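Local coordinates for NADPH-flavin oxidoreductase (Helicobacter pylori, PDB 2H0U), which binds flavin mononucleotide and probably uses NADPH or NADH to reduce flavins or nitrogen-containing compounds, as in other nitroreductase-family enzymes, at residues Ser78-Tyr83 against Ser189-Phe194. Sequence-based numbering, arbitrary orientation.
Sequences SHFVIY and SVMACF
Strands 79-83 and 189-194 run antiparallel, their axes 4.7 Å apart at closest approach and 166° between directions; H79 with F194, V81 with A192 and Y83 with V190 are the hydrogen-bonded pairs. V81 N meets A192 O at 2.8 Å in a nearly straight bond. Both ends carry a classic beta bulge: S78 and H79 together face F194, whose O takes a good bond from H79 N and a weak one from S78 N, while Y83 O receives S189 N at 2.8 Å and V190 N only weakly.

On the face that carries H79, V81, Y83, V190, A192 and F194, the Y83 ring stands with its edge to the backbone of 190-192 and runs toward F194, while V81 CG1 lies against one of its faces. Its CG lies anti to the carbonyl carbon (chi1 -62°), which carries the ring past V190 so that CE2 comes 3.8 Å from A192 CB. At its tip, OH approaches F194 CZ at 3.6 Å, near the plane of that ring; this buried hydroxyl has no polar partner in the model. V81 CG2 also touches F194, 4.0 Å from CE2.

The other face carries F80, I82, M191 and C193. Selenomethionine M191, extended beyond CG, brings SE to the edge of the F80 ring in a Met-aromatic contact, 3.5 Å from CE2. Its CG lies alongside I82 CG1, and C193 CB touches F80 CD1, the ring carbon across from CE2.

The side chain of V190 comes within about 4 Å of the bound FMN (nearest atoms). W30 stacks on H79 and meets F194 edge-to-face. Helix 131-155 packs against Y83 and V190, and these two central strands of the antiparallel sheet bond outward through their backbones, F80 and I82 to strand 49-54, M191 and C193 to strand 159-163.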
ATOM      1  N   SER A  78     -17.088  11.177   8.083  1.00 20.58           N
ATOM      2  CA  SER A  78     -16.791  12.594   8.025  1.00 19.94           C
ATOM      3  C   SER A  78     -16.193  13.006   6.660  1.00 19.27           C
ATOM      4  O   SER A  78     -16.590  14.019   6.066  1.00 19.58           O
ATOM      5  CB  SER A  78     -15.822  12.924   9.154  1.00 19.58           C
ATOM      6  OG  SER A  78     -15.539  14.298   9.163  1.00 20.65           O
ATOM      7  N   HIS A  79     -15.253  12.208   6.162  1.00 17.64           N
ATOM      8  CA  HIS A  79     -14.505  12.553   4.970  1.00 15.93           C
ATOM      9  C   HIS A  79     -14.338  11.332   4.048  1.00 16.06           C
ATOM     10  O   HIS A  79     -13.926  10.245   4.470  1.00 16.21           O
ATOM     11  CB  HIS A  79     -13.137  13.099   5.378  1.00 15.69           C
ATOM     12  CG  HIS A  79     -13.175  14.492   5.931  1.00 14.12           C
ATOM     13  ND1 HIS A  79     -13.743  14.803   7.152  1.00 18.15           N
ATOM     14  CD2 HIS A  79     -12.736  15.662   5.417  1.00 15.85           C
ATOM     15  CE1 HIS A  79     -13.628  16.101   7.377  1.00 17.67           C
ATOM     16  NE2 HIS A  79     -13.018  16.647   6.340  1.00 15.58           N
ATOM     17  N   PHE A  80     -14.631  11.506   2.771  1.00 15.10           N
ATOM     18  CA  PHE A  80     -14.549  10.394   1.866  1.00 13.22           C
ATOM     19  C   PHE A  80     -13.520  10.664   0.732  1.00 12.68           C
ATOM     20  O   PHE A  80     -13.708  11.594  -0.027  1.00 11.39           O
ATOM     21  CB  PHE A  80     -15.928  10.182   1.301  1.00 15.10           C
ATOM     22  CG  PHE A  80     -16.072   8.905   0.575  1.00 14.24           C
ATOM     23  CD1 PHE A  80     -16.624   7.820   1.211  1.00 12.34           C
ATOM     24  CD2 PHE A  80     -15.668   8.799  -0.739  1.00 17.01           C
ATOM     25  CE1 PHE A  80     -16.783   6.623   0.558  1.00 12.77           C
ATOM     26  CE2 PHE A  80     -15.804   7.580  -1.416  1.00 19.53           C
ATOM     27  CZ  PHE A  80     -16.365   6.494  -0.759  1.00 15.31           C
ATOM     28  N   VAL A  81     -12.478   9.840   0.609  1.00 11.11           N
ATOM     29  CA  VAL A  81     -11.354  10.121  -0.320  1.00 11.10           C
ATOM     30  C   VAL A  81     -11.353   9.123  -1.481  1.00 11.54           C
ATOM     31  O   VAL A  81     -11.498   7.936  -1.267  1.00 10.09           O
ATOM     32  CB  VAL A  81      -9.971  10.159   0.423  1.00 11.35           C
ATOM     33  CG1 VAL A  81      -8.786  10.340  -0.539  1.00 10.92           C
ATOM     34  CG2 VAL A  81      -9.984  11.275   1.500  1.00 10.37           C
ATOM     35  N   ILE A  82     -11.220   9.631  -2.714  1.00 10.29           N
ATOM     36  CA  ILE A  82     -11.035   8.768  -3.871  1.00  9.13           C
ATOM     37  C   ILE A  82      -9.594   8.963  -4.313  1.00  9.51           C
ATOM     38  O   ILE A  82      -9.180  10.102  -4.693  1.00  8.96           O
ATOM     39  CB  ILE A  82     -11.996   9.129  -5.027  1.00  9.10           C
ATOM     40  CG1 ILE A  82     -13.463   8.986  -4.534  1.00  9.45           C
ATOM     41  CG2 ILE A  82     -11.692   8.240  -6.268  1.00  7.93           C
ATOM     42  CD1 ILE A  82     -14.592   9.583  -5.510  1.00 10.22           C
ATOM     43  N   TYR A  83      -8.826   7.877  -4.241  1.00  8.29           N
ATOM     44  CA  TYR A  83      -7.408   7.902  -4.638  1.00  7.87           C
ATOM     45  C   TYR A  83      -7.305   7.596  -6.121  1.00  7.74           C
ATOM     46  O   TYR A  83      -7.766   6.551  -6.557  1.00  8.13           O
ATOM     47  CB  TYR A  83      -6.601   6.852  -3.859  1.00  8.31           C
ATOM     48  CG  TYR A  83      -6.619   7.135  -2.371  1.00  8.30           C
ATOM     49  CD1 TYR A  83      -5.541   7.823  -1.760  1.00  6.44           C
ATOM     50  CD2 TYR A  83      -7.686   6.698  -1.581  1.00  7.77           C
ATOM     51  CE1 TYR A  83      -5.559   8.118  -0.382  1.00  5.87           C
ATOM     52  CE2 TYR A  83      -7.705   6.961  -0.166  1.00  9.22           C
ATOM     53  CZ  TYR A  83      -6.641   7.651   0.399  1.00  7.42           C
ATOM     54  OH  TYR A  83      -6.656   7.926   1.748  1.00  8.17           O
ATOM     55  N   SER A 189      -8.132   4.384  -8.256  1.00  9.93           N
ATOM     56  CA  SER A 189      -7.287   3.348  -7.671  1.00  9.49           C
ATOM     57  C   SER A 189      -7.971   2.630  -6.514  1.00  9.52           C
ATOM     58  O   SER A 189      -8.094   1.392  -6.523  1.00  7.44           O
ATOM     59  CB  SER A 189      -5.911   3.945  -7.253  1.00  8.54           C
ATOM     60  OG  SER A 189      -5.171   2.952  -6.547  1.00 11.13           O
ATOM     61  N   VAL A 190      -8.447   3.401  -5.542  1.00  8.22           N
ATOM     62  CA  VAL A 190      -9.043   2.830  -4.315  1.00  9.40           C
ATOM     63  C   VAL A 190      -9.738   3.994  -3.607  1.00 10.27           C
ATOM     64  O   VAL A 190      -9.576   5.159  -4.038  1.00 10.05           O
ATOM     65  CB  VAL A 190      -7.962   2.123  -3.435  1.00  9.16           C
ATOM     66  CG1 VAL A 190      -6.893   3.131  -2.904  1.00  8.19           C
ATOM     67  CG2 VAL A 190      -8.588   1.230  -2.335  1.00  7.64           C
HETATM   68  N   MSE A 191     -10.562   3.698  -2.605  1.00  9.61           N
HETATM   69  CA  MSE A 191     -11.167   4.767  -1.799  1.00 11.33           C
HETATM   70  C   MSE A 191     -10.960   4.475  -0.310  1.00  9.17           C
HETATM   71  O   MSE A 191     -10.569   3.380   0.071  1.00  8.30           O
HETATM   72  CB  MSE A 191     -12.662   4.916  -2.108  1.00 11.46           C
HETATM   73  CG  MSE A 191     -12.980   5.038  -3.585  1.00 12.00           C
HETATM   74 SE   MSE A 191     -14.931   5.171  -3.789  1.00 21.17          SE
HETATM   75  CE  MSE A 191     -14.944   5.140  -5.756  1.00 12.25           C
ATOM     76  N   ALA A 192     -11.176   5.476   0.521  1.00  8.48           N
ATOM     77  CA  ALA A 192     -11.216   5.284   1.961  1.00  7.93           C
ATOM     78  C   ALA A 192     -12.136   6.320   2.539  1.00  8.33           C
ATOM     79  O   ALA A 192     -12.248   7.440   2.012  1.00  9.70           O
ATOM     80  CB  ALA A 192      -9.831   5.383   2.609  1.00  7.75           C
ATOM     81  N   CYS A 193     -12.786   5.971   3.638  1.00  7.93           N
ATOM     82  CA  CYS A 193     -13.539   6.974   4.387  1.00  8.57           C
ATOM     83  C   CYS A 193     -12.930   7.150   5.746  1.00  8.46           C
ATOM     84  O   CYS A 193     -12.237   6.254   6.251  1.00  7.63           O
ATOM     85  CB  CYS A 193     -15.011   6.599   4.486  1.00  9.98           C
ATOM     86  SG  CYS A 193     -15.377   5.120   5.388  1.00 12.06           S
ATOM     87  N   PHE A 194     -13.171   8.321   6.333  1.00  8.18           N
ATOM     88  CA  PHE A 194     -12.568   8.683   7.618  1.00  7.47           C
ATOM     89  C   PHE A 194     -13.661   9.320   8.461  1.00  6.99           C
ATOM     90  O   PHE A 194     -14.540  10.008   7.907  1.00  7.85           O
ATOM     91  CB  PHE A 194     -11.445   9.716   7.391  1.00  7.14           C
ATOM     92  CG  PHE A 194     -10.278   9.176   6.582  1.00  5.70           C
ATOM     93  CD1 PHE A 194      -9.167   8.635   7.239  1.00  6.65           C
ATOM     94  CD2 PHE A 194     -10.345   9.128   5.186  1.00  7.54           C
ATOM     95  CE1 PHE A 194      -8.085   8.077   6.493  1.00  4.85           C
ATOM     96  CE2 PHE A 194      -9.242   8.603   4.406  1.00  7.68           C
ATOM     97  CZ  PHE A 194      -8.150   8.065   5.061  1.00  5.22           C
TER